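Local coordinates for protein trans-2-enoyl-CoA reductase [NADH] (Treponema denticola ATCC 35405, PDB 4GGO) that catalyses the NADH-dependent reduction of the carbon-carbon double bond of crotonyl-CoA to butyryl-CoA, and in vitro also accepts longer trans-2-enoyl-CoA substrates, in fatty acid synthesis, at residues 173-178 with 288-293; 301-307 with 348-353. All coordinates share one frame. Residues are numbered along the deposited sequence.

Contact 1. Residues 173-178 with 288-293; sequences FTGKTV and IPVIPL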
ATOM      1  N   PHE A 173       4.694 -22.716  10.585  1.00 35.47           N
ATOM      2  CA  PHE A 173       5.402 -21.545  11.085  1.00 36.34           C
ATOM      3  C   PHE A 173       4.727 -21.023  12.344  1.00 32.46           C
ATOM      4  O   PHE A 173       3.564 -20.622  12.318  1.00 34.67           O
ATOM      5  CB  PHE A 173       5.468 -20.449  10.019  1.00 39.59           C
ATOM      6  CG  PHE A 173       6.044 -19.154  10.516  1.00 28.02           C
ATOM      7  CD1 PHE A 173       7.346 -19.093  10.981  1.00 37.94           C
ATOM      8  CD2 PHE A 173       5.286 -17.995  10.509  1.00 36.71           C
ATOM      9  CE1 PHE A 173       7.881 -17.903  11.437  1.00 34.89           C
ATOM     10  CE2 PHE A 173       5.814 -16.802  10.962  1.00 39.55           C
ATOM     11  CZ  PHE A 173       7.114 -16.755  11.428  1.00 32.94           C
ATOM     12  N   THR A 174       5.464 -21.036  13.447  1.00 34.90           N
ATOM     13  CA  THR A 174       4.925 -20.629  14.735  1.00 33.58           C
ATOM     14  C   THR A 174       5.786 -19.537  15.356  1.00 33.72           C
ATOM     15  O   THR A 174       7.014 -19.630  15.363  1.00 32.37           O
ATOM     16  CB  THR A 174       4.842 -21.827  15.705  1.00 38.83           C
ATOM     17  OG1 THR A 174       3.993 -22.836  15.143  1.00 40.46           O
ATOM     18  CG2 THR A 174       4.285 -21.397  17.053  1.00 35.61           C
ATOM     19  N   GLY A 175       5.135 -18.499  15.869  1.00 33.30           N
ATOM     20  CA  GLY A 175       5.838 -17.417  16.527  1.00 30.02           C
ATOM     21  C   GLY A 175       4.948 -16.639  17.472  1.00 26.72           C
ATOM     22  O   GLY A 175       3.727 -16.801  17.468  1.00 32.33           O
ATOM     23  N   LYS A 176       5.561 -15.790  18.287  1.00 30.39           N
ATOM     24  CA  LYS A 176       4.812 -14.921  19.181  1.00 30.57           C
ATOM     25  C   LYS A 176       4.008 -13.890  18.396  1.00 32.60           C
ATOM     26  O   LYS A 176       4.228 -13.697  17.205  1.00 38.07           O
ATOM     27  CB  LYS A 176       5.755 -14.217  20.161  1.00 35.67           C
ATOM     28  CG  LYS A 176       6.419 -15.154  21.161  1.00 37.55           C
ATOM     29  CD  LYS A 176       6.915 -14.414  22.403  1.00 45.24           C
ATOM     30  CE  LYS A 176       8.254 -13.726  22.176  1.00 57.95           C
ATOM     31  NZ  LYS A 176       8.764 -13.127  23.447  1.00 49.62           N
ATOM     32  N   THR A 177       3.059 -13.252  19.069  1.00 28.86           N
ATOM     33  CA  THR A 177       2.302 -12.149  18.491  1.00 26.60           C
ATOM     34  C   THR A 177       1.718 -11.340  19.636  1.00 28.46           C
ATOM     35  O   THR A 177       1.810 -11.744  20.794  1.00 31.34           O
ATOM     36  CB  THR A 177       1.164 -12.629  17.566  1.00 33.97           C
ATOM     37  OG1 THR A 177       0.586 -11.503  16.893  1.00 35.83           O
ATOM     38  CG2 THR A 177       0.082 -13.336  18.367  1.00 32.05           C
ATOM     39  N   VAL A 178       1.118 -10.201  19.321  1.00 26.50           N
ATOM     40  CA  VAL A 178       0.554  -9.354  20.361  1.00 26.16           C
ATOM     41  C   VAL A 178      -0.738  -8.692  19.892  1.00 32.65           C
ATOM     42  O   VAL A 178      -0.858  -8.281  18.737  1.00 33.43           O
ATOM     43  CB  VAL A 178       1.579  -8.292  20.849  1.00 27.56           C
ATOM     44  CG1 VAL A 178       1.895  -7.288  19.747  1.00 31.74           C
ATOM     45  CG2 VAL A 178       1.077  -7.586  22.100  1.00 28.14           C
ATOM     46  N   ILE A 288      -1.035 -13.007  10.906  1.00 30.63           N
ATOM     47  CA  ILE A 288       0.321 -13.439  10.595  1.00 25.46           C
ATOM     48  C   ILE A 288       1.163 -13.535  11.862  1.00 32.53           C
ATOM     49  O   ILE A 288       1.254 -12.570  12.619  1.00 30.11           O
ATOM     50  CB  ILE A 288       1.015 -12.471   9.624  1.00 30.48           C
ATOM     51  CG1 ILE A 288       0.155 -12.240   8.383  1.00 32.23           C
ATOM     52  CG2 ILE A 288       2.376 -13.008   9.228  1.00 33.30           C
ATOM     53  CD1 ILE A 288       0.744 -11.226   7.418  1.00 30.83           C
ATOM     54  N   PRO A 289       1.778 -14.704  12.101  1.00 31.02           N
ATOM     55  CA  PRO A 289       2.652 -14.878  13.265  1.00 28.07           C
ATOM     56  C   PRO A 289       3.845 -13.929  13.212  1.00 24.83           C
ATOM     57  O   PRO A 289       4.345 -13.654  12.123  1.00 24.92           O
ATOM     58  CB  PRO A 289       3.123 -16.331  13.137  1.00 27.19           C
ATOM     59  CG  PRO A 289       2.084 -16.996  12.292  1.00 32.32           C
ATOM     60  CD  PRO A 289       1.634 -15.947  11.325  1.00 28.72           C
ATOM     61  N   VAL A 290       4.260 -13.434  14.379  1.00 19.97           N
ATOM     62  CA  VAL A 290       5.411 -12.534  14.535  1.00 24.98           C
ATOM     63  C   VAL A 290       5.150 -11.084  14.103  1.00 23.11           C
ATOM     64  O   VAL A 290       5.517 -10.150  14.818  1.00 25.79           O
ATOM     65  CB  VAL A 290       6.701 -13.081  13.864  1.00 25.82           C
ATOM     66  CG1 VAL A 290       7.874 -12.139  14.104  1.00 30.63           C
ATOM     67  CG2 VAL A 290       7.021 -14.476  14.385  1.00 27.72           C
ATOM     68  N   ILE A 291       4.505 -10.905  12.953  1.00 19.65           N
ATOM     69  CA  ILE A 291       4.318  -9.577  12.350  1.00 25.57           C
ATOM     70  C   ILE A 291       3.827  -8.443  13.274  1.00 21.48           C
ATOM     71  O   ILE A 291       4.437  -7.374  13.298  1.00 26.26           O
ATOM     72  CB  ILE A 291       3.468  -9.645  11.049  1.00 21.01           C
ATOM     73  CG1 ILE A 291       4.326 -10.146   9.888  1.00 25.16           C
ATOM     74  CG2 ILE A 291       2.884  -8.283  10.705  1.00 25.84           C
ATOM     75  CD1 ILE A 291       5.521  -9.266   9.587  1.00 26.92           C
ATOM     76  N   PRO A 292       2.741  -8.665  14.038  1.00 27.71           N
ATOM     77  CA  PRO A 292       2.277  -7.566  14.896  1.00 23.21           C
ATOM     78  C   PRO A 292       3.282  -7.199  15.985  1.00 25.90           C
ATOM     79  O   PRO A 292       3.416  -6.020  16.317  1.00 23.15           O
ATOM     80  CB  PRO A 292       1.004  -8.134  15.532  1.00 26.77           C
ATOM     81  CG  PRO A 292       0.553  -9.193  14.590  1.00 26.74           C
ATOM     82  CD  PRO A 292       1.819  -9.813  14.093  1.00 24.50           C
ATOM     83  N   LEU A 293       3.975  -8.194  16.529  1.00 22.26           N
ATOM     84  CA  LEU A 293       4.986  -7.950  17.552  1.00 21.12           C
ATOM     85  C   LEU A 293       6.207  -7.271  16.948  1.00 22.63           C
ATOM     86  O   LEU A 293       6.800  -6.382  17.556  1.00 22.57           O
ATOM     87  CB  LEU A 293       5.398  -9.257  18.232  1.00 22.55           C
ATOM     88  CG  LEU A 293       6.521  -9.134  19.266  1.00 27.62           C
ATOM     89  CD1 LEU A 293       6.114  -8.196  20.393  1.00 28.21           C
ATOM     90  CD2 LEU A 293       6.910 -10.497  19.812  1.00 35.39           C
TER

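Contact 2. Residues 301-307 with 348-353; sequences VMKEKGN and DVQKAV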
ATOM      1  N   VAL A 301      11.430   1.246  17.942  1.00 16.27           N
ATOM      2  CA  VAL A 301      12.840   1.464  17.654  1.00 16.30           C
ATOM      3  C   VAL A 301      13.058   2.617  16.673  1.00 19.20           C
ATOM      4  O   VAL A 301      13.899   3.488  16.903  1.00 16.76           O
ATOM      5  CB  VAL A 301      13.496   0.183  17.096  1.00 21.95           C
ATOM      6  CG1 VAL A 301      14.903   0.468  16.603  1.00 23.45           C
ATOM      7  CG2 VAL A 301      13.510  -0.913  18.157  1.00 19.68           C
ATOM      8  N   MET A 302      12.294   2.625  15.585  1.00 15.47           N
ATOM      9  CA  MET A 302      12.499   3.615  14.533  1.00 20.94           C
ATOM     10  C   MET A 302      12.053   5.023  14.931  1.00 19.39           C
ATOM     11  O   MET A 302      12.628   6.013  14.476  1.00 20.18           O
ATOM     12  CB  MET A 302      11.842   3.166  13.224  1.00 15.62           C
ATOM     13  CG  MET A 302      12.423   1.864  12.686  1.00 15.81           C
ATOM     14  SD  MET A 302      11.871   1.427  11.028  1.00 21.65           S
ATOM     15  CE  MET A 302      12.840   2.559  10.033  1.00 24.19           C
ATOM     16  N   LYS A 303      11.040   5.115  15.787  1.00 16.76           N
ATOM     17  CA  LYS A 303      10.609   6.415  16.292  1.00 20.22           C
ATOM     18  C   LYS A 303      11.654   7.001  17.239  1.00 28.23           C
ATOM     19  O   LYS A 303      11.864   8.214  17.268  1.00 22.13           O
ATOM     20  CB  LYS A 303       9.243   6.319  16.979  1.00 18.19           C
ATOM     21  CG  LYS A 303       8.075   6.219  16.005  1.00 18.97           C
ATOM     22  CD  LYS A 303       6.746   6.027  16.723  1.00 19.11           C
ATOM     23  CE  LYS A 303       5.596   5.962  15.728  1.00 17.81           C
ATOM     24  NZ  LYS A 303       4.274   5.811  16.398  1.00 31.52           N
ATOM     25  N   GLU A 304      12.312   6.134  18.003  1.00 19.81           N
ATOM     26  CA  GLU A 304      13.384   6.569  18.893  1.00 19.99           C
ATOM     27  C   GLU A 304      14.630   6.974  18.108  1.00 20.03           C
ATOM     28  O   GLU A 304      15.338   7.904  18.489  1.00 20.30           O
ATOM     29  CB  GLU A 304      13.731   5.478  19.912  1.00 18.65           C
ATOM     30  CG  GLU A 304      12.660   5.251  20.967  1.00 26.76           C
ATOM     31  CD  GLU A 304      13.125   4.342  22.089  1.00 37.92           C
ATOM     32  OE1 GLU A 304      14.300   3.917  22.068  1.00 39.92           O
ATOM     33  OE2 GLU A 304      12.314   4.053  22.993  1.00 38.39           O
ATOM     34  N   LYS A 305      14.888   6.274  17.006  1.00 21.83           N
ATOM     35  CA  LYS A 305      16.055   6.557  16.176  1.00 17.53           C
ATOM     36  C   LYS A 305      15.827   7.758  15.261  1.00 20.63           C
ATOM     37  O   LYS A 305      16.774   8.434  14.861  1.00 24.96           O
ATOM     38  CB  LYS A 305      16.439   5.329  15.348  1.00 16.46           C
ATOM     39  CG  LYS A 305      17.041   4.194  16.160  1.00 20.28           C
ATOM     40  CD  LYS A 305      17.491   3.055  15.258  1.00 21.58           C
ATOM     41  CE  LYS A 305      18.228   1.981  16.044  1.00 27.59           C
ATOM     42  NZ  LYS A 305      19.510   2.483  16.611  1.00 23.56           N
ATOM     43  N   GLY A 306      14.566   8.014  14.929  1.00 19.61           N
ATOM     44  CA  GLY A 306      14.215   9.157  14.109  1.00 23.27           C
ATOM     45  C   GLY A 306      14.020   8.830  12.642  1.00 24.73           C
ATOM     46  O   GLY A 306      13.892   9.734  11.817  1.00 20.33           O
ATOM     47  N   ASN A 307      13.995   7.542  12.311  1.00 19.53           N
ATOM     48  CA  ASN A 307      13.814   7.127  10.923  1.00 17.76           C
ATOM     49  C   ASN A 307      12.491   6.411  10.653  1.00 22.74           C
ATOM     50  O   ASN A 307      12.349   5.712   9.648  1.00 18.73           O
ATOM     51  CB  ASN A 307      14.995   6.273  10.440  1.00 13.54           C
ATOM     52  CG  ASN A 307      15.190   5.018  11.269  1.00 22.40           C
ATOM     53  OD1 ASN A 307      14.442   4.757  12.209  1.00 20.48           O
ATOM     54  ND2 ASN A 307      16.198   4.229  10.916  1.00 20.55           N
ATOM     55  N   ASP A 348      21.554  -1.741  12.506  1.00 24.37           N
ATOM     56  CA  ASP A 348      21.349  -1.154  13.825  1.00 26.67           C
ATOM     57  C   ASP A 348      19.874  -1.190  14.228  1.00 26.11           C
ATOM     58  O   ASP A 348      19.544  -1.351  15.404  1.00 20.90           O
ATOM     59  CB  ASP A 348      21.911   0.271  13.879  1.00 22.73           C
ATOM     60  CG  ASP A 348      21.123   1.250  13.028  1.00 25.39           C
ATOM     61  OD1 ASP A 348      21.176   1.146  11.782  1.00 30.00           O
ATOM     62  OD2 ASP A 348      20.462   2.136  13.608  1.00 24.76           O
ATOM     63  N   VAL A 349      18.991  -1.054  13.244  1.00 21.04           N
ATOM     64  CA  VAL A 349      17.561  -1.149  13.498  1.00 21.53           C
ATOM     65  C   VAL A 349      17.154  -2.585  13.826  1.00 20.19           C
ATOM     66  O   VAL A 349      16.504  -2.834  14.838  1.00 20.09           O
ATOM     67  CB  VAL A 349      16.729  -0.633  12.305  1.00 22.71           C
ATOM     68  CG1 VAL A 349      15.251  -0.972  12.496  1.00 21.41           C
ATOM     69  CG2 VAL A 349      16.921   0.869  12.130  1.00 20.79           C
ATOM     70  N   GLN A 350      17.553  -3.524  12.971  1.00 21.10           N
ATOM     71  CA  GLN A 350      17.160  -4.924  13.121  1.00 17.25           C
ATOM     72  C   GLN A 350      17.689  -5.568  14.403  1.00 21.65           C
ATOM     73  O   GLN A 350      17.013  -6.394  15.013  1.00 21.75           O
ATOM     74  CB  GLN A 350      17.592  -5.739  11.898  1.00 22.15           C
ATOM     75  CG  GLN A 350      16.771  -5.450  10.647  1.00 20.89           C
ATOM     76  CD  GLN A 350      15.297  -5.758  10.836  1.00 25.89           C
ATOM     77  OE1 GLN A 350      14.929  -6.845  11.281  1.00 20.72           O
ATOM     78  NE2 GLN A 350      14.445  -4.793  10.507  1.00 21.80           N
ATOM     79  N   LYS A 351      18.896  -5.189  14.810  1.00 20.77           N
ATOM     80  CA  LYS A 351      19.460  -5.722  16.041  1.00 25.76           C
ATOM     81  C   LYS A 351      18.728  -5.178  17.263  1.00 24.04           C
ATOM     82  O   LYS A 351      18.508  -5.897  18.236  1.00 28.11           O
ATOM     83  CB  LYS A 351      20.961  -5.439  16.118  1.00 30.31           C
ATOM     84  CG  LYS A 351      21.777  -6.291  15.160  1.00 40.79           C
ATOM     85  CD  LYS A 351      23.260  -6.240  15.486  1.00 48.37           C
ATOM     86  CE  LYS A 351      23.813  -4.838  15.324  1.00 43.59           C
ATOM     87  NZ  LYS A 351      25.294  -4.818  15.473  1.00 62.97           N
ATOM     88  N   ALA A 352      18.336  -3.910  17.201  1.00 20.41           N
ATOM     89  CA  ALA A 352      17.573  -3.296  18.279  1.00 24.54           C
ATOM     90  C   ALA A 352      16.176  -3.909  18.379  1.00 27.98           C
ATOM     91  O   ALA A 352      15.660  -4.128  19.476  1.00 25.37           O
ATOM     92  CB  ALA A 352      17.484  -1.794  18.075  1.00 22.58           C
ATOM     93  N   VAL A 353      15.568  -4.184  17.228  1.00 21.14           N
ATOM     94  CA  VAL A 353      14.244  -4.796  17.194  1.00 21.94           C
ATOM     95  C   VAL A 353      14.287  -6.228  17.721  1.00 24.39           C
ATOM     96  O   VAL A 353      13.426  -6.636  18.503  1.00 23.07           O
ATOM     97  CB  VAL A 353      13.648  -4.787  15.768  1.00 21.93           C
ATOM     98  CG1 VAL A 353      12.359  -5.596  15.722  1.00 19.00           C
ATOM     99  CG2 VAL A 353      13.403  -3.359  15.303  1.00 20.43           C
TER

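Contact 1. Residues 173-178 with 288-293
One strand of a two-stranded antiparallel sheet, residues 173-178, lies across the N-terminal end of helix 291-305 in the catalytic region of this Rossmann-type reductase. F173 starts the contact: its ring reaches the lead-in to the helix, with CE2 3.5 Å from P289 CB and CZ 3.7 Å from V290 CG2, and also touches A242 and L243 of helix 241-244. T174 turns away, and its hydroxyl is hydrogen-bonded to S189 on the partner strand 185-190. At G175 the backbones come close, CA to CA 5.2 Å from P289; a side chain here would run into V290 CG2, which lies 3.8 Å from G175 CA. K176 supplies the single hydrogen bond between the segments, its O accepting from N of the N-cap residue V290 at 2.8 Å, and V290 CA approaches the same K176 O at 3.1 Å; its aliphatic part lies on the helix, CB 3.9 Å from L293 CD2. T177 is buried, with OG1 3.3 Å from P292 CG, while backbone hydrogen bonding to K186 holds it in the sheet. V178 closes the strand, its CG1 4.4 Å from P292 CB and 3.8 Å from L293 CA.

Contact 2. Residues 301-307 with 348-353
K305 and D348 form the one charged link between these two helical segments: K305 NZ lies 3.2 Å from D348 OD2, a salt bridge whose hydrogen bond is weak. The lysine reaches it by laying its chain over the neighbouring helix, CD 3.9 Å from V349 CG2. K303 and K351 take no part across the interface; their NZ atoms form salt bridges with D370 OD2 and E347 OE2, respectively. Q350 turns its CA-to-CB bond away from the interface, and its NE2 is satisfied by E344 O and the hydroxyl of Y294. At the end of helix 291-305, M302 O accepts from both G306 N (2.8 Å) and N307 N (3.0 Å), as G306 leaves the helix with positive phi. Beneath the salt bridge the packing is apolar. V301 CG1 is 3.7 Å from A352 CB and V301 CG2 is 3.8 Å from V353 CG2, while M302 CG meets V349 CG1 at 4.0 Å. V349 and V353, one turn apart, also touch L298, extending this seam along the first helix. The short axes approach to 10.4 Å with 129° between their directions, an oblique, broadly antiparallel helix-helix packing with a hydrophobic centre and a salt bridge at its partly exposed margin.

Overall arrangement
Helix 291-305 ties the two contacts together: contact 1 engages its first turn and the residues leading into it, contact 2 its last turn and the residues just beyond. Their centres are 19 Å apart and their nearest atoms about 6 Å, without touching. Along the chain they come in series, 173-178 with 288-293 first and 301-307 with 348-353 afterwards. The helix thus carries the small antiparallel sheet at its start, while helix 347-359, in the C-terminal part of the chain, packs along it from the last turn back to Y294. Both contacts lie more than 20 Å from the chain centre, yet contact 1 borders the active site: the side chain of I288 is about 4 Å from that of Y244, the inferred proton donor.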